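Local coordinates for protein xyloglucanase (Paenibacillus pabuli, PDB 2JEP) that hydrolyses xyloglucan, a plant cell-wall polysaccharide, by cleaving its beta-1,4-glucan backbone as a family 5 glycoside hydrolase, at residues A44-G49 with A372-S377; V70-I75 with V116-N121; A201-F206 with L223-N228; W227-D232 with M260-Y265. All blocks are in the same frame, centred on the assembly; numbering follows the deposited sequence.

Contact 1. Residues A44-G49 with A372-S377; sequences AGWNLG and ALFNRS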
loop_
_atom_site.group_PDB
_atom_site.type_symbol
_atom_site.label_atom_id
_atom_site.label_comp_id
_atom_site.label_asym_id
_atom_site.label_seq_id
_atom_site.Cartn_x
_atom_site.Cartn_y
_atom_site.Cartn_z
ATOM N N ALA A 44 2.804 -0.653 -13.273
ATOM C CA ALA A 44 3.239 0.254 -12.220
ATOM C C ALA A 44 1.993 0.823 -11.572
ATOM O O ALA A 44 1.025 1.201 -12.247
ATOM C CB ALA A 44 4.107 1.376 -12.773
ATOM N N GLY A 45 2.001 0.873 -10.258
ATOM C CA GLY A 45 0.894 1.445 -9.519
ATOM C C GLY A 45 1.154 2.818 -8.940
ATOM O O GLY A 45 2.285 3.279 -8.868
ATOM N N TRP A 46 0.067 3.453 -8.526
ATOM C CA TRP A 46 0.108 4.794 -7.970
ATOM C C TRP A 46 -0.874 4.866 -6.812
ATOM O O TRP A 46 -2.018 4.432 -6.929
ATOM C CB TRP A 46 -0.222 5.788 -9.063
ATOM C CG TRP A 46 -0.213 7.245 -8.712
ATOM C CD1 TRP A 46 0.827 8.099 -8.823
ATOM C CD2 TRP A 46 -1.337 8.026 -8.256
ATOM N NE1 TRP A 46 0.423 9.391 -8.467
ATOM C CE2 TRP A 46 -0.906 9.359 -8.128
ATOM C CE3 TRP A 46 -2.679 7.725 -7.978
ATOM C CZ2 TRP A 46 -1.768 10.387 -7.733
ATOM C CZ3 TRP A 46 -3.526 8.743 -7.591
ATOM C CH2 TRP A 46 -3.065 10.052 -7.465
ATOM N N ASN A 47 -0.432 5.416 -5.678
ATOM C CA ASN A 47 -1.293 5.605 -4.520
ATOM C C ASN A 47 -2.007 6.934 -4.572
ATOM O O ASN A 47 -1.381 7.985 -4.765
ATOM C CB ASN A 47 -0.472 5.650 -3.228
ATOM C CG ASN A 47 -0.093 4.301 -2.685
ATOM O OD1 ASN A 47 -0.856 3.701 -1.899
ATOM N ND2 ASN A 47 1.098 3.828 -3.062
ATOM N N LEU A 48 -3.298 6.878 -4.311
ATOM C CA LEU A 48 -4.125 8.052 -4.116
ATOM C C LEU A 48 -3.963 8.515 -2.661
ATOM O O LEU A 48 -4.863 8.402 -1.825
ATOM C CB LEU A 48 -5.578 7.698 -4.481
ATOM C CG LEU A 48 -6.646 8.799 -4.389
ATOM C CD1 LEU A 48 -6.384 9.937 -5.378
ATOM C CD2 LEU A 48 -8.041 8.188 -4.637
ATOM N N GLY A 49 -2.762 8.988 -2.354
ATOM C CA GLY A 49 -2.391 9.229 -0.984
ATOM C C GLY A 49 -2.964 10.522 -0.423
ATOM O O GLY A 49 -3.219 11.493 -1.158
ATOM N N ALA A 372 4.319 14.370 -4.403
ATOM C CA ALA A 372 3.428 14.388 -5.538
ATOM C C ALA A 372 4.135 14.386 -6.894
ATOM O O ALA A 372 5.169 15.036 -7.073
ATOM C CB ALA A 372 2.554 15.615 -5.440
ATOM N N LEU A 373 3.507 13.703 -7.861
ATOM C CA LEU A 373 3.897 13.773 -9.250
ATOM C C LEU A 373 2.914 14.567 -10.105
ATOM O O LEU A 373 3.211 14.851 -11.276
ATOM C CB LEU A 373 4.037 12.378 -9.872
ATOM C CG LEU A 373 4.832 11.352 -9.066
ATOM C CD1 LEU A 373 4.823 9.995 -9.793
ATOM C CD2 LEU A 373 6.261 11.839 -8.758
ATOM N N PHE A 374 1.752 14.875 -9.529
ATOM C CA PHE A 374 0.673 15.638 -10.173
ATOM C C PHE A 374 0.211 16.738 -9.231
ATOM O O PHE A 374 0.279 16.580 -8.017
ATOM C CB PHE A 374 -0.526 14.729 -10.461
ATOM C CG PHE A 374 -0.190 13.540 -11.306
ATOM C CD1 PHE A 374 -0.280 13.596 -12.700
ATOM C CD2 PHE A 374 0.174 12.343 -10.721
ATOM C CE1 PHE A 374 0.027 12.495 -13.473
ATOM C CE2 PHE A 374 0.488 11.234 -11.494
ATOM C CZ PHE A 374 0.421 11.310 -12.862
ATOM N N ASN A 375 -0.254 17.848 -9.806
ATOM C CA ASN A 375 -0.945 18.868 -9.030
ATOM C C ASN A 375 -2.435 18.560 -9.145
ATOM O O ASN A 375 -3.024 18.601 -10.224
ATOM C CB ASN A 375 -0.603 20.302 -9.448
ATOM C CG ASN A 375 -1.336 21.335 -8.599
ATOM O OD1 ASN A 375 -2.555 21.274 -8.479
ATOM N ND2 ASN A 375 -0.606 22.269 -7.996
ATOM N N ARG A 376 -2.998 18.167 -8.004
ATOM C CA ARG A 376 -4.384 17.746 -7.956
ATOM C C ARG A 376 -5.358 18.909 -8.091
ATOM O O ARG A 376 -6.489 18.714 -8.422
ATOM C CB ARG A 376 -4.641 16.958 -6.688
ATOM C CG ARG A 376 -3.810 15.700 -6.638
ATOM C CD ARG A 376 -4.106 14.770 -5.477
ATOM N NE ARG A 376 -3.097 13.707 -5.418
ATOM C CZ ARG A 376 -3.039 12.779 -4.466
ATOM N NH1 ARG A 376 -4.002 12.663 -3.576
ATOM N NH2 ARG A 376 -2.025 11.947 -4.408
ATOM N N SER A 377 -4.907 20.129 -7.870
ATOM C CA SER A 377 -5.761 21.290 -8.139
ATOM C C SER A 377 -6.082 21.513 -9.591
ATOM O O SER A 377 -7.135 22.075 -9.862
ATOM C CB SER A 377 -5.082 22.544 -7.641
ATOM O OG SER A 377 -5.014 22.449 -6.264
#

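Contact 2. Residues V70-I75 with V116-N121; sequences VTPELI and VDYAYN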
loop_
_atom_site.group_PDB
_atom_site.type_symbol
_atom_site.label_atom_id
_atom_site.label_comp_id
_atom_site.label_asym_id
_atom_site.label_seq_id
_atom_site.Cartn_x
_atom_site.Cartn_y
_atom_site.Cartn_z
ATOM N N VAL A 70 -11.556 14.121 -4.387
ATOM C CA VAL A 70 -11.123 13.363 -5.548
ATOM C C VAL A 70 -12.174 13.465 -6.642
ATOM O O VAL A 70 -13.393 13.419 -6.371
ATOM C CB VAL A 70 -10.875 11.868 -5.178
ATOM C CG1 VAL A 70 -10.400 11.072 -6.394
ATOM C CG2 VAL A 70 -9.841 11.752 -4.055
ATOM N N THR A 71 -11.714 13.606 -7.882
ATOM C CA THR A 71 -12.586 13.621 -9.062
ATOM C C THR A 71 -12.087 12.606 -10.093
ATOM O O THR A 71 -10.927 12.215 -10.080
ATOM C CB THR A 71 -12.614 15.015 -9.693
ATOM O OG1 THR A 71 -11.275 15.345 -10.069
ATOM C CG2 THR A 71 -13.113 16.058 -8.702
ATOM N N PRO A 72 -12.968 12.167 -11.006
ATOM C CA PRO A 72 -12.538 11.187 -11.980
ATOM C C PRO A 72 -11.394 11.669 -12.862
ATOM O O PRO A 72 -10.593 10.864 -13.350
ATOM C CB PRO A 72 -13.803 10.907 -12.808
ATOM C CG PRO A 72 -14.842 11.720 -12.277
ATOM C CD PRO A 72 -14.394 12.487 -11.100
ATOM N N GLU A 73 -11.315 12.985 -13.074
ATOM C CA GLU A 73 -10.278 13.545 -13.930
ATOM C C GLU A 73 -8.874 13.246 -13.403
ATOM O O GLU A 73 -7.951 13.065 -14.184
ATOM C CB GLU A 73 -10.460 15.052 -14.102
ATOM C CG GLU A 73 -11.674 15.439 -14.978
ATOM C CD GLU A 73 -13.015 15.421 -14.280
ATOM O OE1 GLU A 73 -13.120 15.125 -13.083
ATOM O OE2 GLU A 73 -14.000 15.732 -14.987
ATOM N N LEU A 74 -8.695 13.236 -12.091
ATOM C CA LEU A 74 -7.379 12.916 -11.527
ATOM C C LEU A 74 -6.976 11.499 -11.903
ATOM O O LEU A 74 -5.851 11.241 -12.334
ATOM C CB LEU A 74 -7.366 13.109 -10.004
ATOM C CG LEU A 74 -6.059 12.746 -9.306
ATOM C CD1 LEU A 74 -4.844 13.533 -9.851
ATOM C CD2 LEU A 74 -6.203 12.907 -7.789
ATOM N N ILE A 75 -7.901 10.570 -11.738
ATOM C CA ILE A 75 -7.601 9.178 -12.030
ATOM C C ILE A 75 -7.334 8.977 -13.525
ATOM O O ILE A 75 -6.422 8.233 -13.906
ATOM C CB ILE A 75 -8.734 8.263 -11.536
ATOM C CG1 ILE A 75 -8.973 8.430 -10.014
ATOM C CG2 ILE A 75 -8.429 6.805 -11.866
ATOM C CD1 ILE A 75 -7.690 8.373 -9.129
ATOM N N VAL A 116 -13.557 4.245 -5.905
ATOM C CA VAL A 116 -13.164 2.983 -6.532
ATOM C C VAL A 116 -13.611 2.976 -7.990
ATOM O O VAL A 116 -12.845 2.616 -8.884
ATOM C CB VAL A 116 -13.735 1.788 -5.769
ATOM C CG1 VAL A 116 -13.682 0.501 -6.644
ATOM C CG2 VAL A 116 -13.005 1.603 -4.457
ATOM N N ASP A 117 -14.870 3.352 -8.235
ATOM C CA ASP A 117 -15.377 3.325 -9.593
ATOM C C ASP A 117 -14.621 4.255 -10.545
ATOM O O ASP A 117 -14.489 3.959 -11.733
ATOM C CB ASP A 117 -16.861 3.679 -9.611
ATOM C CG ASP A 117 -17.756 2.581 -9.090
ATOM O OD1 ASP A 117 -17.287 1.430 -8.977
ATOM O OD2 ASP A 117 -18.965 2.906 -8.883
ATOM N N TYR A 118 -14.106 5.386 -10.052
ATOM C CA TYR A 118 -13.318 6.258 -10.925
ATOM C C TYR A 118 -12.175 5.500 -11.572
ATOM O O TYR A 118 -11.840 5.755 -12.706
ATOM C CB TYR A 118 -12.714 7.450 -10.176
ATOM C CG TYR A 118 -13.671 8.428 -9.522
ATOM C CD1 TYR A 118 -15.001 8.473 -9.848
ATOM C CD2 TYR A 118 -13.218 9.307 -8.549
ATOM C CE1 TYR A 118 -15.868 9.371 -9.209
ATOM C CE2 TYR A 118 -14.059 10.203 -7.944
ATOM C CZ TYR A 118 -15.389 10.221 -8.255
ATOM O OH TYR A 118 -16.208 11.115 -7.602
ATOM N N ALA A 119 -11.553 4.602 -10.816
ATOM C CA ALA A 119 -10.432 3.779 -11.312
ATOM C C ALA A 119 -10.921 2.504 -11.986
ATOM O O ALA A 119 -10.477 2.154 -13.090
ATOM C CB ALA A 119 -9.468 3.429 -10.167
ATOM N N TYR A 120 -11.861 1.812 -11.345
ATOM C CA TYR A 120 -12.342 0.537 -11.880
ATOM C C TYR A 120 -13.008 0.707 -13.247
ATOM O O TYR A 120 -12.819 -0.121 -14.147
ATOM C CB TYR A 120 -13.291 -0.090 -10.869
ATOM C CG TYR A 120 -13.864 -1.443 -11.213
ATOM C CD1 TYR A 120 -13.195 -2.596 -10.889
ATOM C CD2 TYR A 120 -15.100 -1.554 -11.839
ATOM C CE1 TYR A 120 -13.744 -3.840 -11.174
ATOM C CE2 TYR A 120 -15.641 -2.782 -12.151
ATOM C CZ TYR A 120 -14.976 -3.923 -11.796
ATOM O OH TYR A 120 -15.496 -5.183 -12.056
ATOM N N ASN A 121 -13.783 1.778 -13.408
ATOM C CA ASN A 121 -14.465 2.007 -14.678
ATOM C C ASN A 121 -13.536 2.421 -15.801
ATOM O O ASN A 121 -13.951 2.393 -16.987
ATOM C CB ASN A 121 -15.574 3.035 -14.520
ATOM C CG ASN A 121 -16.750 2.511 -13.747
ATOM O OD1 ASN A 121 -16.905 1.302 -13.582
ATOM N ND2 ASN A 121 -17.599 3.430 -13.267
HETATM O O HOH W 1 -15.872 13.854 -7.549
HETATM O O HOH W 2 -12.005 8.363 -13.774
#

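Contact 3. Residues A201-F206 with L223-N228; sequences AYNQIF and LVPGWN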
loop_
_atom_site.group_PDB
_atom_site.type_symbol
_atom_site.label_atom_id
_atom_site.label_comp_id
_atom_site.label_asym_id
_atom_site.label_seq_id
_atom_site.Cartn_x
_atom_site.Cartn_y
_atom_site.Cartn_z
ATOM N N ALA A 201 -3.409 -13.333 13.047
ATOM C CA ALA A 201 -4.825 -13.617 13.289
ATOM C C ALA A 201 -5.708 -12.666 12.500
ATOM O O ALA A 201 -6.712 -13.080 11.939
ATOM C CB ALA A 201 -5.145 -13.566 14.778
ATOM N N TYR A 202 -5.350 -11.381 12.454
ATOM C CA TYR A 202 -6.129 -10.425 11.664
ATOM C C TYR A 202 -6.118 -10.861 10.201
ATOM O O TYR A 202 -7.155 -10.881 9.540
ATOM C CB TYR A 202 -5.612 -8.981 11.795
ATOM C CG TYR A 202 -5.468 -8.430 13.195
ATOM C CD1 TYR A 202 -6.185 -8.935 14.269
ATOM C CD2 TYR A 202 -4.611 -7.357 13.443
ATOM C CE1 TYR A 202 -6.006 -8.444 15.535
ATOM C CE2 TYR A 202 -4.427 -6.854 14.714
ATOM C CZ TYR A 202 -5.119 -7.399 15.773
ATOM O OH TYR A 202 -4.902 -6.906 17.028
ATOM N N ASN A 203 -4.944 -11.198 9.670
ATOM C CA ASN A 203 -4.915 -11.600 8.256
ATOM C C ASN A 203 -5.813 -12.812 8.012
ATOM O O ASN A 203 -6.493 -12.868 6.993
ATOM C CB ASN A 203 -3.492 -11.907 7.774
ATOM C CG ASN A 203 -2.687 -10.659 7.456
ATOM O OD1 ASN A 203 -3.247 -9.631 7.098
ATOM N ND2 ASN A 203 -1.353 -10.759 7.538
ATOM N N GLN A 204 -5.798 -13.768 8.933
ATOM C CA GLN A 204 -6.631 -14.985 8.766
ATOM C C GLN A 204 -8.119 -14.667 8.825
ATOM O O GLN A 204 -8.914 -15.168 8.036
ATOM C CB GLN A 204 -6.252 -16.027 9.815
ATOM C CG GLN A 204 -6.915 -17.376 9.546
ATOM C CD GLN A 204 -6.413 -17.971 8.241
ATOM O OE1 GLN A 204 -5.237 -18.351 8.136
ATOM N NE2 GLN A 204 -7.272 -18.004 7.220
ATOM N N ILE A 205 -8.504 -13.849 9.804
ATOM C CA ILE A 205 -9.901 -13.395 9.923
ATOM C C ILE A 205 -10.355 -12.670 8.664
ATOM O O ILE A 205 -11.469 -12.906 8.146
ATOM C CB ILE A 205 -10.070 -12.476 11.179
ATOM C CG1 ILE A 205 -9.903 -13.302 12.459
ATOM C CG2 ILE A 205 -11.441 -11.786 11.186
ATOM C CD1 ILE A 205 -9.567 -12.454 13.698
ATOM N N PHE A 206 -9.506 -11.771 8.178
ATOM C CA PHE A 206 -9.805 -11.058 6.935
ATOM C C PHE A 206 -10.070 -12.036 5.797
ATOM O O PHE A 206 -11.094 -11.941 5.104
ATOM C CB PHE A 206 -8.643 -10.096 6.622
ATOM C CG PHE A 206 -8.536 -9.688 5.194
ATOM C CD1 PHE A 206 -9.382 -8.734 4.654
ATOM C CD2 PHE A 206 -7.537 -10.206 4.384
ATOM C CE1 PHE A 206 -9.207 -8.315 3.325
ATOM C CE2 PHE A 206 -7.372 -9.794 3.086
ATOM C CZ PHE A 206 -8.216 -8.853 2.546
ATOM N N LEU A 223 -4.612 -9.054 -0.535
ATOM C CA LEU A 223 -3.255 -8.614 -0.243
ATOM C C LEU A 223 -3.091 -8.481 1.274
ATOM O O LEU A 223 -3.917 -7.834 1.915
ATOM C CB LEU A 223 -3.014 -7.266 -0.925
ATOM C CG LEU A 223 -1.698 -6.522 -0.705
ATOM C CD1 LEU A 223 -0.539 -7.363 -1.247
ATOM C CD2 LEU A 223 -1.704 -5.166 -1.350
ATOM N N VAL A 224 -2.044 -9.108 1.824
ATOM C CA VAL A 224 -1.787 -9.104 3.252
ATOM C C VAL A 224 -0.330 -8.721 3.517
ATOM O O VAL A 224 0.568 -9.166 2.804
ATOM C CB VAL A 224 -2.120 -10.464 3.934
ATOM C CG1 VAL A 224 -3.591 -10.787 3.714
ATOM C CG2 VAL A 224 -1.228 -11.605 3.442
ATOM N N PRO A 225 -0.088 -7.909 4.556
ATOM C CA PRO A 225 1.259 -7.623 4.966
ATOM C C PRO A 225 1.734 -8.448 6.143
ATOM O O PRO A 225 0.939 -9.069 6.833
ATOM C CB PRO A 225 1.140 -6.166 5.417
ATOM C CG PRO A 225 -0.196 -6.160 6.126
ATOM C CD PRO A 225 -1.058 -7.136 5.350
ATOM N N GLY A 226 3.041 -8.385 6.374
ATOM C CA GLY A 226 3.610 -8.725 7.663
ATOM C C GLY A 226 3.848 -7.484 8.508
ATOM O O GLY A 226 3.230 -6.442 8.314
ATOM N N TRP A 227 4.726 -7.616 9.490
ATOM C CA TRP A 227 4.942 -6.605 10.515
ATOM C C TRP A 227 5.445 -5.287 9.931
ATOM O O TRP A 227 6.530 -5.238 9.342
ATOM C CB TRP A 227 5.974 -7.138 11.507
ATOM C CG TRP A 227 6.207 -6.293 12.705
ATOM C CD1 TRP A 227 7.187 -5.367 12.893
ATOM C CD2 TRP A 227 5.482 -6.364 13.936
ATOM N NE1 TRP A 227 7.114 -4.854 14.157
ATOM C CE2 TRP A 227 6.069 -5.439 14.822
ATOM C CE3 TRP A 227 4.387 -7.122 14.378
ATOM C CZ2 TRP A 227 5.616 -5.252 16.118
ATOM C CZ3 TRP A 227 3.937 -6.941 15.659
ATOM C CH2 TRP A 227 4.545 -6.010 16.520
ATOM N N ASN A 228 4.657 -4.230 10.121
ATOM C CA ASN A 228 5.041 -2.875 9.702
ATOM C C ASN A 228 5.445 -2.792 8.237
ATOM O O ASN A 228 6.227 -1.919 7.875
ATOM C CB ASN A 228 6.143 -2.277 10.568
ATOM C CG ASN A 228 6.146 -0.778 10.503
ATOM O OD1 ASN A 228 5.097 -0.151 10.252
ATOM N ND2 ASN A 228 7.303 -0.184 10.765
#

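Contact 4. Residues W227-D232 with M260-Y265; sequences WNTNID and MISAHY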
loop_
_atom_site.group_PDB
_atom_site.type_symbol
_atom_site.label_atom_id
_atom_site.label_comp_id
_atom_site.label_asym_id
_atom_site.label_seq_id
_atom_site.Cartn_x
_atom_site.Cartn_y
_atom_site.Cartn_z
ATOM N N TRP A 227 4.726 -7.616 9.490
ATOM C CA TRP A 227 4.942 -6.605 10.515
ATOM C C TRP A 227 5.445 -5.287 9.931
ATOM O O TRP A 227 6.530 -5.238 9.342
ATOM C CB TRP A 227 5.974 -7.138 11.507
ATOM C CG TRP A 227 6.207 -6.293 12.705
ATOM C CD1 TRP A 227 7.187 -5.367 12.893
ATOM C CD2 TRP A 227 5.482 -6.364 13.936
ATOM N NE1 TRP A 227 7.114 -4.854 14.157
ATOM C CE2 TRP A 227 6.069 -5.439 14.822
ATOM C CE3 TRP A 227 4.387 -7.122 14.378
ATOM C CZ2 TRP A 227 5.616 -5.252 16.118
ATOM C CZ3 TRP A 227 3.937 -6.941 15.659
ATOM C CH2 TRP A 227 4.545 -6.010 16.520
ATOM N N ASN A 228 4.657 -4.230 10.121
ATOM C CA ASN A 228 5.041 -2.875 9.702
ATOM C C ASN A 228 5.445 -2.792 8.237
ATOM O O ASN A 228 6.227 -1.919 7.875
ATOM C CB ASN A 228 6.143 -2.277 10.568
ATOM C CG ASN A 228 6.146 -0.778 10.503
ATOM O OD1 ASN A 228 5.097 -0.151 10.252
ATOM N ND2 ASN A 228 7.303 -0.184 10.765
ATOM N N THR A 229 4.885 -3.652 7.398
ATOM C CA THR A 229 5.233 -3.727 5.970
ATOM C C THR A 229 6.755 -3.801 5.743
ATOM O O THR A 229 7.261 -3.395 4.702
ATOM C CB THR A 229 4.571 -2.643 5.108
ATOM O OG1 THR A 229 4.984 -1.347 5.518
ATOM C CG2 THR A 229 3.051 -2.756 5.136
ATOM N N ASN A 230 7.461 -4.372 6.721
ATOM C CA ASN A 230 8.923 -4.400 6.695
ATOM C C ASN A 230 9.413 -5.701 6.058
ATOM O O ASN A 230 9.109 -6.800 6.560
ATOM C CB ASN A 230 9.419 -4.283 8.140
ATOM C CG ASN A 230 10.909 -4.287 8.268
ATOM O OD1 ASN A 230 11.556 -5.292 8.120
ATOM N ND2 ASN A 230 11.450 -3.139 8.588
ATOM N N ILE A 231 10.217 -5.586 5.002
ATOM C CA ILE A 231 10.707 -6.784 4.307
ATOM C C ILE A 231 11.431 -7.758 5.245
ATOM O O ILE A 231 11.084 -8.933 5.313
ATOM C CB ILE A 231 11.600 -6.397 3.107
ATOM C CG1 ILE A 231 10.720 -5.816 1.975
ATOM C CG2 ILE A 231 12.403 -7.598 2.606
ATOM C CD1 ILE A 231 11.499 -5.213 0.791
ATOM N N ASP A 232 12.412 -7.267 5.979
ATOM C CA ASP A 232 13.202 -8.169 6.831
ATOM C C ASP A 232 12.330 -8.883 7.851
ATOM O O ASP A 232 12.512 -10.079 8.115
ATOM C CB ASP A 232 14.250 -7.396 7.587
ATOM C CG ASP A 232 15.444 -6.990 6.727
ATOM O OD1 ASP A 232 15.572 -7.445 5.578
ATOM O OD2 ASP A 232 16.264 -6.228 7.273
ATOM N N MET A 260 -1.750 -12.281 -2.058
ATOM C CA MET A 260 -0.537 -11.532 -2.405
ATOM C C MET A 260 0.057 -10.992 -1.104
ATOM O O MET A 260 -0.678 -10.795 -0.132
ATOM C CB MET A 260 -0.866 -10.315 -3.269
ATOM C CG MET A 260 -1.754 -10.557 -4.443
ATOM S SD MET A 260 -2.172 -9.007 -5.254
ATOM C CE MET A 260 -2.568 -9.573 -6.935
ATOM N N ILE A 261 1.358 -10.700 -1.113
ATOM C CA ILE A 261 2.063 -10.222 0.075
ATOM C C ILE A 261 2.519 -8.781 -0.129
ATOM O O ILE A 261 3.088 -8.439 -1.158
ATOM C CB ILE A 261 3.290 -11.094 0.394
ATOM C CG1 ILE A 261 2.926 -12.589 0.437
ATOM C CG2 ILE A 261 3.923 -10.696 1.719
ATOM C CD1 ILE A 261 1.823 -12.962 1.440
ATOM N N SER A 262 2.225 -7.944 0.869
ATOM C CA SER A 262 2.564 -6.523 0.847
ATOM C C SER A 262 3.842 -6.221 1.589
ATOM O O SER A 262 4.051 -6.779 2.644
ATOM C CB SER A 262 1.451 -5.766 1.540
ATOM O OG SER A 262 1.792 -4.430 1.807
ATOM N N ALA A 263 4.674 -5.333 1.029
ATOM C CA ALA A 263 5.744 -4.671 1.788
ATOM C C ALA A 263 5.843 -3.248 1.259
ATOM O O ALA A 263 5.370 -2.954 0.132
ATOM C CB ALA A 263 7.118 -5.414 1.657
ATOM N N HIS A 264 6.398 -2.356 2.086
ATOM C CA HIS A 264 6.645 -0.968 1.706
ATOM C C HIS A 264 8.141 -0.695 1.729
ATOM O O HIS A 264 8.859 -1.352 2.461
ATOM C CB HIS A 264 5.916 -0.007 2.652
ATOM C CG HIS A 264 4.421 -0.086 2.565
ATOM N ND1 HIS A 264 3.579 0.557 3.450
ATOM C CD2 HIS A 264 3.623 -0.807 1.738
ATOM C CE1 HIS A 264 2.320 0.276 3.123
ATOM N NE2 HIS A 264 2.315 -0.542 2.081
ATOM N N TYR A 265 8.595 0.271 0.940
ATOM C CA TYR A 265 10.030 0.486 0.797
ATOM C C TYR A 265 10.370 1.963 0.695
ATOM O O TYR A 265 10.003 2.624 -0.277
ATOM C CB TYR A 265 10.552 -0.238 -0.439
ATOM C CG TYR A 265 12.055 -0.363 -0.481
ATOM C CD1 TYR A 265 12.696 -1.324 0.275
ATOM C CD2 TYR A 265 12.848 0.516 -1.223
ATOM C CE1 TYR A 265 14.082 -1.431 0.252
ATOM C CE2 TYR A 265 14.220 0.403 -1.239
ATOM C CZ TYR A 265 14.823 -0.571 -0.504
ATOM O OH TYR A 265 16.201 -0.716 -0.499
HETATM O O HOH W 3 10.628 -2.880 4.062
#

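Contact 1. Residues A44-G49 with A372-S377
Trp46 and Phe374 meet in an offset edge-to-face pair where the first strand of the TIM barrel, 45-48, is approached by the chain that follows the last one. The edge of Phe374 is turned toward the face of the Trp46 five-membered ring, and Trp46 also packs on Val78 of helix 72-80. The two planes stand at 81°, and the centroids of the five-membered ring and of the Phe374 ring are 5.4 Å apart. The closest touch is Phe374 CE2 to Trp46 NE1, 3.5 Å. That indole N-H is already engaged, since NE1 hydrogen-bonds to Asp362 OD2.

Arg376 comes to the same indole tip to tip. Its chain is extended from CG to NE, which carries the guanidinium forward to the six-membered end of Trp46, with NH2 3.7 Å from Trp46 CZ2. The two planes are 55° apart, so this is no parallel stack. Leu48 CD1 lies over a guanidinium face, 4.0 Å from Arg376 NH1. Asp362 OD1 forms a salt bridge with NH2, so one carboxylate grips both Trp46 and Arg376, while Gln51 OE1 takes a bond from NH1. NH1 also donates to Gly49 O at 2.8 Å, lying in the carbonyl plane, with an N-H...O angle of 146°.

Contact 2. Residues V70-I75 with V116-N121
Val70 sets CG1 at the edge of the Tyr118 ring, in its plane and 4.0 Å from Tyr118 CD2. Its carbonyl O lies near the same plane, 3.6 Å from Tyr118 CE2, and accepts a hydrogen bond from a water that is also bonded to Tyr118 OH. Arg111 ties these groups from outside, NH2 to Val70 O and NH1 to the hydroxyl. Thr71, at the N-cap position, turns its side chain away, and its carbonyl carbon lies close to the ring. Pro72 then covers one face of Tyr118: CD sits 3.9 Å from the ring centroid, 14° off the normal, a clear CH-pi contact. A second water bridges Pro72 O and Tyr118 O, donating to both. An alanine in place of Tyr118 would probably open a gap beside Pro72 and leave Arg111 NH1 and the first water without their hydroxyl partner. One helical turn on, Ile75 splits its branches, CG1 3.9 Å from Tyr118 CB and CG2 3.7 Å from Ala119 CA. The contact thus joins two neighbouring outer helices of the TIM barrel, 72-80 and 106-120; beneath them, Val70 and Leu74 rest on strand 45-48, and Val116 and Ala119 on strands 85-88 and 125-128.

Contact 3. Residues A201-F206 with L223-N228
Asn203 lays its carboxamide against Val224 and reaches past it to the backbone of Pro225, and this is the tight half of the contact. ND2 donates to Pro225 O at 2.9 Å; the acceptor lies close to the amide plane, ND2 lies in the carbonyl plane, and the N-H...O angle is 155°. With CG anti to its carbonyl carbon (chi1 -79°), the amide is carried over Val224, whose CB sits 3.5 Å from Asn203 OD1. That oxygen also accepts from Ser179 OG, so both ends of the buried amide are held and its rotation is fixed.

One turn further along the helix the fit is looser. Phe206 approaches Val224 obliquely, CE2 4.0 Å from CG1, and keeps 4.1 Å between CE2 and Leu223 O. Its ring also meets Trp161 edge-to-face. Gln204, partly exposed, points away from the strand altogether, while Leu223 points away from the helix and touches the neighbouring strands 175-178 and 259-265.

Helix 201-206 and strand 223-225 run almost antiparallel, at 169°, with their axes 9.2 Å apart. This is the packing of a TIM barrel, in which helix 193-211 makes the crossover between parallel strands 175-178 and 222-225 and covers the sheet from outside.

Contact 4. Residues W227-D232 with M260-Y265
Thr229 O accepts a direct hydrogen bond across the contact, from His264 N at 2.9 Å; it is nearly straight at 174° and falls on a carbonyl lone pair. A water adds a further link, accepting from Ile231 N and donating to His264 O. Within its own loop, Thr229 OG1 donates to Asn228 O at 2.7 Å from above the carbonyl plane.

The CH-pi contact involves the same pair. The methyl CG2, anti to the carbonyl carbon of Thr229, lies over the centre of the imidazole, 3.7 Å from its centroid. The contact sits in a beta-alpha-beta unit of the TIM barrel, in the loop that leaves strand 222-225 and enters helix 231-235, against strand 259-265. His264 ND1 is hydrogen-bonded to Glu182 OE2, just past strand 175-178. An alanine in place of His264 would probably leave Thr229 CG2 without the ring beneath it and Glu182 without this partner.

Apolar packing falls to Ile231, at the start of the helix. Its CG1 touches Ala263 CB at 3.6 Å, and its CD1 reaches Tyr265 CD1 at 4.1 Å.

Overall arrangement
Contact 1 spans most of the chain: strand 45-48, near the N terminus, is joined to 372-377, beyond the last barrel strand, and the other three contacts fall within that long loop. Contact 2 closes first, linking helices 72-80 and 106-120 across a loop that contains strand 85-88. It touches contact 1 through Leu74, whose CD2 packs on Leu48 and Arg376. Farther along, contact 3 returns helix 193-211 to strand 222-225, and contact 4 takes over on the shared residues Trp227 and Asn228 and ends on strand 259-265. These two strands are neighbours in the sheet. Contacts 1 and 3 lie on opposite sides of the chain's centre, their own centres about 26 Å apart.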